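Local structure of 2-hydroxyisobutyryl-CoA mutase large subunit (4R3U) at residues Q100-G105 / K112-L117; N379-A384 / M393-R398; F385-E390 / E493-D498. The protein catalyses, together with its small cobalamin-binding partner subunit, the B12-dependent isomerization of 2-hydroxyisobutanoyl-CoA to (3S)-3-hydroxybutanoyl-CoA. All coordinates share one frame; numbering follows the deposited sequence.

All three interactions converge on one 5'-deoxyadenosine, and their centres lie only about 11 to 13 Å apart. Interaction 1 brings Ile101 to one face of the adenine; interaction 3 brings Ile387 and Pro388 to the opposite face; interaction 2 supplies Glu383 to the ribose hydroxyls. Interactions 1 and 3 are joined directly, Arg113 NH2 lying 2.9 Å from Pro388 O. Interactions 1 and 2 meet where Leu117 CD2 packs on Met393 CB at 3.6 Å. Interactions 2 and 3 alternate along the chain, and Met393 CE reaches Pro388 CB at 3.6 Å. Ile101 also touches the bound acyl-CoA, while residues 383-387 border the cobalamin.

Interaction 1 (Q100-G105 / K112-L117). With 5AD (5'-deoxyadenosine), chain G.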
loop_
_atom_site.group_PDB
_atom_site.type_symbol
_atom_site.label_atom_id
_atom_site.label_comp_id
_atom_site.label_asym_id
_atom_site.label_seq_id
_atom_site.Cartn_x
_atom_site.Cartn_y
_atom_site.Cartn_z
ATOM N N GLN A 100 -10.997 -14.513 2.685
ATOM C CA GLN A 100 -11.636 -13.889 1.536
ATOM C C GLN A 100 -13.057 -14.391 1.295
ATOM O O GLN A 100 -13.297 -15.609 1.292
ATOM C CB GLN A 100 -10.783 -14.109 0.273
ATOM C CG GLN A 100 -9.411 -13.472 0.321
ATOM C CD GLN A 100 -9.442 -11.980 0.472
ATOM O OE1 GLN A 100 -9.029 -11.437 1.495
ATOM N NE2 GLN A 100 -9.901 -11.282 -0.551
ATOM N N ILE A 101 -13.988 -13.451 1.032
ATOM C CA ILE A 101 -15.393 -13.770 0.730
ATOM C C ILE A 101 -15.457 -14.517 -0.608
ATOM O O ILE A 101 -14.767 -14.155 -1.565
ATOM C CB ILE A 101 -16.302 -12.500 0.664
ATOM C CG1 ILE A 101 -16.375 -11.696 1.954
ATOM C CG2 ILE A 101 -17.648 -12.836 0.138
ATOM C CD1 ILE A 101 -16.445 -10.183 1.661
ATOM N N ALA A 102 -16.304 -15.540 -0.659
ATOM C CA ALA A 102 -16.598 -16.355 -1.837
ATOM C C ALA A 102 -18.112 -16.639 -1.807
ATOM O O ALA A 102 -18.660 -16.980 -0.749
ATOM C CB ALA A 102 -15.808 -17.664 -1.796
ATOM N N GLY A 103 -18.769 -16.470 -2.954
ATOM C CA GLY A 103 -20.191 -16.739 -3.045
ATOM C C GLY A 103 -20.773 -16.406 -4.391
ATOM O O GLY A 103 -20.727 -15.257 -4.820
ATOM N N PHE A 104 -21.309 -17.424 -5.072
ATOM C CA PHE A 104 -21.995 -17.358 -6.367
ATOM C C PHE A 104 -22.502 -18.735 -6.753
ATOM O O PHE A 104 -21.932 -19.750 -6.339
ATOM C CB PHE A 104 -21.138 -16.749 -7.492
ATOM C CG PHE A 104 -19.831 -17.448 -7.781
ATOM C CD1 PHE A 104 -18.660 -17.059 -7.140
ATOM C CD2 PHE A 104 -19.758 -18.458 -8.737
ATOM C CE1 PHE A 104 -17.458 -17.712 -7.401
ATOM C CE2 PHE A 104 -18.551 -19.085 -9.020
ATOM C CZ PHE A 104 -17.411 -18.713 -8.348
ATOM N N GLY A 105 -23.565 -18.740 -7.539
ATOM C CA GLY A 105 -24.195 -19.935 -8.070
ATOM C C GLY A 105 -24.663 -20.878 -6.995
ATOM O O GLY A 105 -25.239 -20.449 -5.987
ATOM N N LYS A 112 -15.626 -24.615 -5.490
ATOM C CA LYS A 112 -14.518 -24.516 -6.439
ATOM C C LYS A 112 -13.663 -23.264 -6.086
ATOM O O LYS A 112 -12.427 -23.363 -6.010
ATOM C CB LYS A 112 -15.061 -24.470 -7.889
ATOM C CG LYS A 112 -13.981 -24.401 -8.991
ATOM C CD LYS A 112 -14.518 -23.868 -10.322
ATOM C CE LYS A 112 -14.136 -22.420 -10.648
ATOM N NZ LYS A 112 -15.173 -21.417 -10.256
ATOM N N ARG A 113 -14.330 -22.109 -5.824
ATOM C CA ARG A 113 -13.674 -20.858 -5.397
ATOM C C ARG A 113 -12.984 -21.008 -4.022
ATOM O O ARG A 113 -11.880 -20.499 -3.873
ATOM C CB ARG A 113 -14.655 -19.668 -5.391
ATOM C CG ARG A 113 -14.014 -18.292 -5.121
ATOM C CD ARG A 113 -12.959 -17.864 -6.142
ATOM N NE ARG A 113 -13.596 -17.488 -7.395
ATOM C CZ ARG A 113 -13.929 -16.245 -7.709
ATOM N NH1 ARG A 113 -14.549 -15.991 -8.844
ATOM N NH2 ARG A 113 -13.721 -15.256 -6.849
ATOM N N PHE A 114 -13.606 -21.727 -3.032
ATOM C CA PHE A 114 -12.969 -22.003 -1.726
ATOM C C PHE A 114 -11.610 -22.643 -1.956
ATOM O O PHE A 114 -10.604 -22.182 -1.417
ATOM C CB PHE A 114 -13.813 -22.944 -0.838
ATOM C CG PHE A 114 -15.048 -22.347 -0.214
ATOM C CD1 PHE A 114 -15.228 -20.962 -0.157
ATOM C CD2 PHE A 114 -16.053 -23.165 0.298
ATOM C CE1 PHE A 114 -16.382 -20.414 0.420
ATOM C CE2 PHE A 114 -17.178 -22.614 0.916
ATOM C CZ PHE A 114 -17.345 -21.241 0.956
ATOM N N LYS A 115 -11.599 -23.696 -2.783
ATOM C CA LYS A 115 -10.414 -24.492 -3.142
ATOM C C LYS A 115 -9.353 -23.656 -3.829
ATOM O O LYS A 115 -8.185 -23.748 -3.444
ATOM C CB LYS A 115 -10.811 -25.754 -3.916
ATOM C CG LYS A 115 -11.654 -26.680 -3.043
ATOM C CD LYS A 115 -12.284 -27.828 -3.788
ATOM C CE LYS A 115 -12.824 -28.862 -2.829
ATOM N NZ LYS A 115 -13.810 -29.760 -3.500
ATOM N N TYR A 116 -9.758 -22.769 -4.766
ATOM C CA TYR A 116 -8.857 -21.835 -5.436
ATOM C C TYR A 116 -8.195 -20.898 -4.408
ATOM O O TYR A 116 -6.967 -20.711 -4.424
ATOM C CB TYR A 116 -9.614 -20.993 -6.476
ATOM C CG TYR A 116 -8.759 -19.895 -7.050
ATOM C CD1 TYR A 116 -7.827 -20.162 -8.054
ATOM C CD2 TYR A 116 -8.817 -18.597 -6.535
ATOM C CE1 TYR A 116 -7.001 -19.155 -8.560
ATOM C CE2 TYR A 116 -7.975 -17.591 -7.014
ATOM C CZ TYR A 116 -7.086 -17.872 -8.042
ATOM O OH TYR A 116 -6.286 -16.886 -8.554
ATOM N N LEU A 117 -9.035 -20.268 -3.553
ATOM C CA LEU A 117 -8.635 -19.326 -2.502
ATOM C C LEU A 117 -7.690 -19.980 -1.512
ATOM O O LEU A 117 -6.690 -19.363 -1.142
ATOM C CB LEU A 117 -9.884 -18.735 -1.791
ATOM C CG LEU A 117 -10.786 -17.820 -2.631
ATOM C CD1 LEU A 117 -12.049 -17.500 -1.901
ATOM C CD2 LEU A 117 -10.052 -16.543 -3.059
HETATM N N1 5AD G . -17.737 -12.834 -3.668
HETATM C C2 5AD G . -16.741 -12.017 -3.135
HETATM N N3 5AD G . -17.110 -10.785 -2.537
HETATM C C4 5AD G . -18.419 -10.474 -2.421
HETATM N N9 5AD G . -19.050 -9.410 -1.920
HETATM C C8 5AD G . -20.362 -9.657 -1.978
HETATM N N7 5AD G . -20.566 -10.814 -2.585
HETATM C C5 5AD G . -19.363 -11.340 -2.846
HETATM C C6 5AD G . -19.015 -12.491 -3.442
HETATM N N6 5AD G . -20.020 -13.230 -3.879
HETATM C "C1'" 5AD G . -18.546 -8.296 -1.099
HETATM C "C2'" 5AD G . -17.671 -7.309 -1.789
HETATM C "C3'" 5AD G . -18.015 -6.027 -1.049
HETATM C "C4'" 5AD G . -19.086 -6.397 -0.022
HETATM C "C5'" 5AD G . -20.179 -5.335 -0.011
HETATM O "O4'" 5AD G . -19.660 -7.545 -0.592
HETATM O "O2'" 5AD G . -16.302 -7.639 -1.518
HETATM O "O3'" 5AD G . -16.829 -5.514 -0.415
HETATM O O HOH W 1 -14.145 -14.968 -4.202
#
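In the beta-alpha-beta unit made of strand 97-102, helix 107-119 and strand 125-128, Ala102 points its methyl into the helix. There CB meets Phe114 CE1 at 3.6 Å, approaching the ring obliquely, and also lies 3.8 Å from Leu117 CD1. Arg113 CG adds a third, aliphatic contact to the same methyl. Beyond the strand, Phe104 has CG between its backbone N and carbonyl carbon (chi1 58°), and its ring crosses the Arg113 side chain at about a right angle. Phe104 CE1 stands 3.5 Å above one face of the guanidinium, displaced toward the rim; the two planes are 55° apart, which rules out a parallel stack. Lys112 NZ approaches the edge of the Phe104 ring, in its plane, 4.0 Å from CZ.

The unit belongs to the TIM barrel of acyl-CoA mutases, and the strand lies between strands 375-377 and 125-128 of the parallel sheet. Helix and strand are further joined through a water that donates to Ile101 O (2.8 Å) and more weakly accepts from Arg113 NH2, whose protein acceptor is Pro388 O. Ile101 itself points away from the helix and lays CG2 on the adenine, 3.4 Å from N3 of 5'-deoxyadenosine. Gly103 O faces the adenine amino group N6, although the modelled separation is too short to be relied on.

Interaction 2 (N379-A384 / M393-R398); sequences NGYDEA and MKMALR. With 5AD (5'-deoxyadenosine), chain G.
The ring of Tyr381 meets Met395 obliquely, Tyr381 CE2 lying 4.1 Å from Met395 CB and the two side chains crossing at about a right angle. Tyr381 also touches Asp391 and Ala392 on the helix. A second flat group, the Arg398 guanidinium, carries Lys394 CG 4.0 Å above one face, toward the rim; both of these basic side chains form salt bridges with Glu485 of the second large subunit.

Deeper in, Met393 turns its end back to the loop. Its CG is anti to the carbonyl carbon (chi1 -73°) and the chain bends at chi2 and chi3, bringing CE to 3.5 Å from Gly380 N. Because Gly380 has no side chain, the methyl can lie this close to the loop backbone. Ala396 CB packs 3.7 Å from Asn379 O.

The loop follows strand 375-377 of the TIM barrel and leads into helix 390-405, so the contact folds the loop back on the helix it precedes. A type I beta turn runs from Gly380 to Glu383, closed by Glu383 N to Gly380 O at 3.2 Å. It presents Glu383 to 5'-deoxyadenosine, where OE2 accepts from O2' at 3.1 Å and, weakly, from O3' at 3.1 Å. An alanine at Glu383 would probably leave both ribose hydroxyls without this carboxylate acceptor and the sugar less firmly oriented. Asn379 contributes OD1, 3.4 Å from O3', while its amide is held by Thr344 O and Gln343 NE2. Glu383 O is hydrogen-bonded to the cobalamin.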
loop_
_atom_site.group_PDB
_atom_site.type_symbol
_atom_site.label_atom_id
_atom_site.label_comp_id
_atom_site.label_asym_id
_atom_site.label_seq_id
_atom_site.Cartn_x
_atom_site.Cartn_y
_atom_site.Cartn_z
ATOM N N ASN A 379 -10.391 -6.260 -0.318
ATOM C CA ASN A 379 -11.255 -6.211 -1.490
ATOM C C ASN A 379 -10.472 -6.379 -2.780
ATOM O O ASN A 379 -9.251 -6.202 -2.764
ATOM C CB ASN A 379 -12.083 -4.922 -1.519
ATOM C CG ASN A 379 -12.936 -4.729 -0.313
ATOM O OD1 ASN A 379 -13.483 -5.680 0.250
ATOM N ND2 ASN A 379 -13.024 -3.485 0.137
ATOM N N GLY A 380 -11.180 -6.759 -3.854
ATOM C CA GLY A 380 -10.631 -6.909 -5.192
ATOM C C GLY A 380 -10.622 -5.548 -5.876
ATOM O O GLY A 380 -11.430 -4.668 -5.529
ATOM N N TYR A 381 -9.697 -5.367 -6.878
ATOM C CA TYR A 381 -9.587 -4.131 -7.639
ATOM C C TYR A 381 -10.841 -3.886 -8.482
ATOM O O TYR A 381 -11.102 -2.745 -8.874
ATOM C CB TYR A 381 -8.296 -4.082 -8.484
ATOM C CG TYR A 381 -8.052 -5.330 -9.308
ATOM C CD1 TYR A 381 -8.879 -5.658 -10.390
ATOM C CD2 TYR A 381 -6.964 -6.156 -9.050
ATOM C CE1 TYR A 381 -8.640 -6.797 -11.168
ATOM C CE2 TYR A 381 -6.717 -7.299 -9.822
ATOM C CZ TYR A 381 -7.551 -7.612 -10.881
ATOM O OH TYR A 381 -7.282 -8.733 -11.644
ATOM N N ASP A 382 -11.644 -4.945 -8.700
ATOM C CA ASP A 382 -12.891 -4.943 -9.465
ATOM C C ASP A 382 -14.162 -4.684 -8.606
ATOM O O ASP A 382 -15.287 -4.900 -9.077
ATOM C CB ASP A 382 -13.009 -6.238 -10.305
ATOM C CG ASP A 382 -12.928 -7.613 -9.618
ATOM O OD1 ASP A 382 -12.792 -7.662 -8.370
ATOM O OD2 ASP A 382 -13.013 -8.637 -10.334
ATOM N N GLU A 383 -13.978 -4.165 -7.381
ATOM C CA GLU A 383 -15.050 -3.885 -6.425
ATOM C C GLU A 383 -16.239 -3.095 -6.984
ATOM O O GLU A 383 -17.382 -3.457 -6.730
ATOM C CB GLU A 383 -14.471 -3.214 -5.162
ATOM C CG GLU A 383 -15.471 -2.968 -4.042
ATOM C CD GLU A 383 -16.104 -4.153 -3.341
ATOM O OE1 GLU A 383 -17.251 -3.982 -2.879
ATOM O OE2 GLU A 383 -15.456 -5.216 -3.197
ATOM N N ALA A 384 -15.982 -2.026 -7.755
ATOM C CA ALA A 384 -17.058 -1.187 -8.272
ATOM C C ALA A 384 -17.784 -1.740 -9.516
ATOM O O ALA A 384 -18.786 -1.170 -9.950
ATOM C CB ALA A 384 -16.551 0.221 -8.498
ATOM N N MET A 393 -9.056 -11.681 -6.419
ATOM C CA MET A 393 -8.915 -12.294 -5.103
ATOM C C MET A 393 -7.504 -12.695 -4.814
ATOM O O MET A 393 -7.024 -12.455 -3.708
ATOM C CB MET A 393 -9.910 -13.445 -4.889
ATOM C CG MET A 393 -11.353 -12.971 -4.676
ATOM S SD MET A 393 -11.634 -11.970 -3.167
ATOM C CE MET A 393 -11.388 -10.282 -3.778
ATOM N N LYS A 394 -6.798 -13.228 -5.821
ATOM C CA LYS A 394 -5.377 -13.613 -5.746
ATOM C C LYS A 394 -4.544 -12.381 -5.356
ATOM O O LYS A 394 -3.748 -12.464 -4.423
ATOM C CB LYS A 394 -4.927 -14.168 -7.087
ATOM C CG LYS A 394 -3.844 -15.240 -6.984
ATOM C CD LYS A 394 -2.891 -15.304 -8.183
ATOM C CE LYS A 394 -3.478 -15.325 -9.564
ATOM N NZ LYS A 394 -2.413 -15.401 -10.599
ATOM N N MET A 395 -4.799 -11.207 -6.003
ATOM C CA MET A 395 -4.099 -9.944 -5.727
ATOM C C MET A 395 -4.372 -9.466 -4.296
ATOM O O MET A 395 -3.436 -8.995 -3.614
ATOM C CB MET A 395 -4.457 -8.893 -6.764
ATOM C CG MET A 395 -3.802 -7.504 -6.526
ATOM S SD MET A 395 -1.995 -7.493 -6.568
ATOM C CE MET A 395 -1.677 -8.015 -8.280
ATOM N N ALA A 396 -5.631 -9.648 -3.817
ATOM C CA ALA A 396 -6.051 -9.300 -2.467
ATOM C C ALA A 396 -5.313 -10.147 -1.448
ATOM O O ALA A 396 -4.901 -9.622 -0.424
ATOM C CB ALA A 396 -7.547 -9.459 -2.330
ATOM N N LEU A 397 -5.073 -11.435 -1.751
ATOM C CA LEU A 397 -4.301 -12.319 -0.872
ATOM C C LEU A 397 -2.804 -11.960 -0.893
ATOM O O LEU A 397 -2.202 -11.905 0.172
ATOM C CB LEU A 397 -4.526 -13.800 -1.228
ATOM C CG LEU A 397 -5.872 -14.377 -0.804
ATOM C CD1 LEU A 397 -6.206 -15.635 -1.597
ATOM C CD2 LEU A 397 -5.904 -14.640 0.699
ATOM N N ARG A 398 -2.222 -11.645 -2.082
ATOM C CA ARG A 398 -0.813 -11.261 -2.204
ATOM C C ARG A 398 -0.517 -10.003 -1.391
ATOM O O ARG A 398 0.565 -9.888 -0.797
ATOM C CB ARG A 398 -0.386 -11.097 -3.678
ATOM C CG ARG A 398 -0.422 -12.367 -4.530
ATOM C CD ARG A 398 0.576 -13.440 -4.135
ATOM N NE ARG A 398 0.338 -14.664 -4.896
ATOM C CZ ARG A 398 -0.350 -15.715 -4.449
ATOM N NH1 ARG A 398 -0.867 -15.714 -3.229
ATOM N NH2 ARG A 398 -0.523 -16.778 -5.223
HETATM N N1 5AD G . -17.737 -12.834 -3.668
HETATM C C2 5AD G . -16.741 -12.017 -3.135
HETATM N N3 5AD G . -17.110 -10.785 -2.537
HETATM C C4 5AD G . -18.419 -10.474 -2.421
HETATM N N9 5AD G . -19.050 -9.410 -1.920
HETATM C C8 5AD G . -20.362 -9.657 -1.978
HETATM N N7 5AD G . -20.566 -10.814 -2.585
HETATM C C5 5AD G . -19.363 -11.340 -2.846
HETATM C C6 5AD G . -19.015 -12.491 -3.442
HETATM N N6 5AD G . -20.020 -13.230 -3.879
HETATM C "C1'" 5AD G . -18.546 -8.296 -1.099
HETATM C "C2'" 5AD G . -17.671 -7.309 -1.789
HETATM C "C3'" 5AD G . -18.015 -6.027 -1.049
HETATM C "C4'" 5AD G . -19.086 -6.397 -0.022
HETATM C "C5'" 5AD G . -20.179 -5.335 -0.011
HETATM O "O4'" 5AD G . -19.660 -7.545 -0.592
HETATM O "O2'" 5AD G . -16.302 -7.639 -1.518
HETATM O "O3'" 5AD G . -16.829 -5.514 -0.415
#

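Interaction 3 (F385-E390 / E493-D498). With 5AD (5'-deoxyadenosine), chain G.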
loop_
_atom_site.group_PDB
_atom_site.type_symbol
_atom_site.label_atom_id
_atom_site.label_comp_id
_atom_site.label_asym_id
_atom_site.label_seq_id
_atom_site.Cartn_x
_atom_site.Cartn_y
_atom_site.Cartn_z
ATOM N N PHE A 385 -17.320 -2.879 -10.042
ATOM C CA PHE A 385 -17.921 -3.526 -11.208
ATOM C C PHE A 385 -18.811 -4.720 -10.861
ATOM O O PHE A 385 -19.979 -4.741 -11.243
ATOM C CB PHE A 385 -16.852 -3.997 -12.170
ATOM C CG PHE A 385 -16.004 -2.929 -12.793
ATOM C CD1 PHE A 385 -14.960 -2.348 -12.081
ATOM C CD2 PHE A 385 -16.152 -2.605 -14.141
ATOM C CE1 PHE A 385 -14.148 -1.386 -12.671
ATOM C CE2 PHE A 385 -15.339 -1.650 -14.738
ATOM C CZ PHE A 385 -14.336 -1.053 -13.998
ATOM N N ALA A 386 -18.242 -5.750 -10.206
ATOM C CA ALA A 386 -18.945 -7.015 -9.953
ATOM C C ALA A 386 -18.297 -7.810 -8.841
ATOM O O ALA A 386 -17.205 -7.452 -8.385
ATOM C CB ALA A 386 -18.928 -7.863 -11.229
ATOM N N ILE A 387 -18.948 -8.953 -8.447
ATOM C CA ILE A 387 -18.349 -9.891 -7.486
ATOM C C ILE A 387 -16.990 -10.358 -8.056
ATOM O O ILE A 387 -16.824 -10.370 -9.282
ATOM C CB ILE A 387 -19.292 -11.011 -6.976
ATOM C CG1 ILE A 387 -19.839 -11.886 -8.141
ATOM C CG2 ILE A 387 -20.393 -10.411 -6.082
ATOM C CD1 ILE A 387 -20.256 -13.210 -7.742
ATOM N N PRO A 388 -15.966 -10.581 -7.224
ATOM C CA PRO A 388 -14.613 -10.785 -7.775
ATOM C C PRO A 388 -14.263 -11.989 -8.624
ATOM O O PRO A 388 -14.825 -13.077 -8.477
ATOM C CB PRO A 388 -13.710 -10.700 -6.532
ATOM C CG PRO A 388 -14.595 -11.110 -5.443
ATOM C CD PRO A 388 -15.906 -10.480 -5.757
ATOM N N THR A 389 -13.237 -11.779 -9.461
ATOM C CA THR A 389 -12.611 -12.801 -10.272
ATOM C C THR A 389 -11.547 -13.465 -9.405
ATOM O O THR A 389 -11.187 -12.978 -8.327
ATOM C CB THR A 389 -11.960 -12.196 -11.543
ATOM O OG1 THR A 389 -10.944 -11.255 -11.175
ATOM C CG2 THR A 389 -12.965 -11.585 -12.494
ATOM N N GLU A 390 -11.034 -14.575 -9.892
ATOM C CA GLU A 390 -9.959 -15.300 -9.245
ATOM C C GLU A 390 -8.721 -14.415 -9.131
ATOM O O GLU A 390 -8.205 -14.276 -8.034
ATOM C CB GLU A 390 -9.659 -16.568 -10.026
ATOM C CG GLU A 390 -10.737 -17.615 -9.860
ATOM C CD GLU A 390 -10.403 -18.953 -10.480
ATOM O OE1 GLU A 390 -9.630 -18.969 -11.462
ATOM O OE2 GLU A 390 -10.922 -19.982 -9.991
ATOM N N GLU A 493 -11.660 -8.098 -16.871
ATOM C CA GLU A 493 -12.304 -9.400 -16.863
ATOM C C GLU A 493 -13.396 -9.314 -15.778
ATOM O O GLU A 493 -13.099 -8.922 -14.642
ATOM C CB GLU A 493 -11.266 -10.492 -16.536
ATOM C CG GLU A 493 -11.876 -11.799 -16.045
ATOM C CD GLU A 493 -10.949 -12.948 -15.679
ATOM O OE1 GLU A 493 -11.486 -14.063 -15.498
ATOM O OE2 GLU A 493 -9.710 -12.758 -15.585
ATOM N N ILE A 494 -14.648 -9.641 -16.127
ATOM C CA ILE A 494 -15.734 -9.589 -15.152
ATOM C C ILE A 494 -16.223 -10.982 -14.825
ATOM O O ILE A 494 -16.440 -11.784 -15.743
ATOM C CB ILE A 494 -16.884 -8.649 -15.648
ATOM C CG1 ILE A 494 -16.404 -7.200 -15.862
ATOM C CG2 ILE A 494 -18.175 -8.739 -14.798
ATOM C CD1 ILE A 494 -15.971 -6.475 -14.617
ATOM N N HIS A 495 -16.448 -11.262 -13.530
ATOM C CA HIS A 495 -17.012 -12.542 -13.112
ATOM C C HIS A 495 -18.435 -12.693 -13.694
ATOM O O HIS A 495 -19.266 -11.807 -13.498
ATOM C CB HIS A 495 -17.061 -12.675 -11.586
ATOM C CG HIS A 495 -17.493 -14.044 -11.133
ATOM N ND1 HIS A 495 -16.554 -15.087 -11.072
ATOM C CD2 HIS A 495 -18.699 -14.522 -10.735
ATOM C CE1 HIS A 495 -17.213 -16.138 -10.626
ATOM N NE2 HIS A 495 -18.493 -15.855 -10.392
ATOM N N PRO A 496 -18.722 -13.784 -14.449
ATOM C CA PRO A 496 -20.057 -13.914 -15.054
ATOM C C PRO A 496 -21.032 -14.740 -14.227
ATOM O O PRO A 496 -20.660 -15.613 -13.431
ATOM C CB PRO A 496 -19.762 -14.598 -16.387
ATOM C CG PRO A 496 -18.506 -15.452 -16.094
ATOM C CD PRO A 496 -17.840 -14.913 -14.839
ATOM N N TYR A 497 -22.305 -14.472 -14.465
ATOM C CA TYR A 497 -23.411 -15.199 -13.883
ATOM C C TYR A 497 -23.719 -16.359 -14.832
ATOM O O TYR A 497 -23.828 -16.162 -16.045
ATOM C CB TYR A 497 -24.645 -14.268 -13.736
ATOM C CG TYR A 497 -25.864 -14.946 -13.137
ATOM C CD1 TYR A 497 -25.848 -15.424 -11.827
ATOM C CD2 TYR A 497 -27.024 -15.124 -13.884
ATOM C CE1 TYR A 497 -26.944 -16.090 -11.286
ATOM C CE2 TYR A 497 -28.137 -15.777 -13.347
ATOM C CZ TYR A 497 -28.094 -16.252 -12.043
ATOM O OH TYR A 497 -29.180 -16.885 -11.495
ATOM N N ASP A 498 -23.826 -17.571 -14.276
ATOM C CA ASP A 498 -24.177 -18.786 -15.002
ATOM C C ASP A 498 -25.709 -18.828 -15.023
ATOM O O ASP A 498 -26.351 -18.950 -13.961
ATOM C CB ASP A 498 -23.591 -20.012 -14.267
ATOM C CG ASP A 498 -23.887 -21.379 -14.858
ATOM O OD1 ASP A 498 -24.648 -21.454 -15.860
ATOM O OD2 ASP A 498 -23.403 -22.379 -14.292
HETATM N N1 5AD G . -17.737 -12.834 -3.668
HETATM C C2 5AD G . -16.741 -12.017 -3.135
HETATM N N3 5AD G . -17.110 -10.785 -2.537
HETATM C C4 5AD G . -18.419 -10.474 -2.421
HETATM N N9 5AD G . -19.050 -9.410 -1.920
HETATM C C8 5AD G . -20.362 -9.657 -1.978
HETATM N N7 5AD G . -20.566 -10.814 -2.585
HETATM C C5 5AD G . -19.363 -11.340 -2.846
HETATM C C6 5AD G . -19.015 -12.491 -3.442
HETATM N N6 5AD G . -20.020 -13.230 -3.879
HETATM C "C1'" 5AD G . -18.546 -8.296 -1.099
HETATM C "C2'" 5AD G . -17.671 -7.309 -1.789
HETATM C "C3'" 5AD G . -18.015 -6.027 -1.049
HETATM C "C4'" 5AD G . -19.086 -6.397 -0.022
HETATM C "C5'" 5AD G . -20.179 -5.335 -0.011
HETATM O "O4'" 5AD G . -19.660 -7.545 -0.592
HETATM O "O2'" 5AD G . -16.302 -7.639 -1.518
HETATM O "O3'" 5AD G . -16.829 -5.514 -0.415
HETATM O O HOH W 2 -15.515 -9.455 -11.682
#
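His495 reaches across to Ile387 and Pro388, its CB lying 3.3 Å from Ile387 O. CG stands anti to the backbone N (chi1 -174°), and the ring beyond it lies alongside Ile387 and Pro388. CG and ND1 both lie near Pro388 O, ND1 at 3.7 Å. On the other side of the ring CD2 touches Ile387 CD1 at 3.6 Å, and NE2 remains within van der Waals range of the same methyl; the approach is oblique to the ring. Pro496 CD lies over one face, and Phe104 meets the imidazole edge-to-face.

The backbone beside this ring is bridged by a water that donates to Ile387 O at 2.9 Å and accepts from His495 N at 2.7 Å. Next to it Thr389 divides its branches between two tasks. OG1 takes the N-cap role for helix 390-405, bonding Ala392 N, whereas CG2 packs on the facing loop, 3.4 Å from Glu493 O and also against Glu493 CG. Farther along, Ile494 spreads its two branches: CD1 presses on Phe385 CB at 3.6 Å, the side chains crossing at about a right angle, and CG2 meets Ala386 CB.

Two loops far apart in sequence are thus laid together, and the far side of 385-390 lines the cofactor pocket. Ile387 CG2 rests 3.5 Å from C5 of 5'-deoxyadenosine, with Pro388 beside it on the same adenine face, and Phe385, Ala386 and Ile387 border the cobalamin: the adenosyl site of a B12-dependent acyl-CoA mutase.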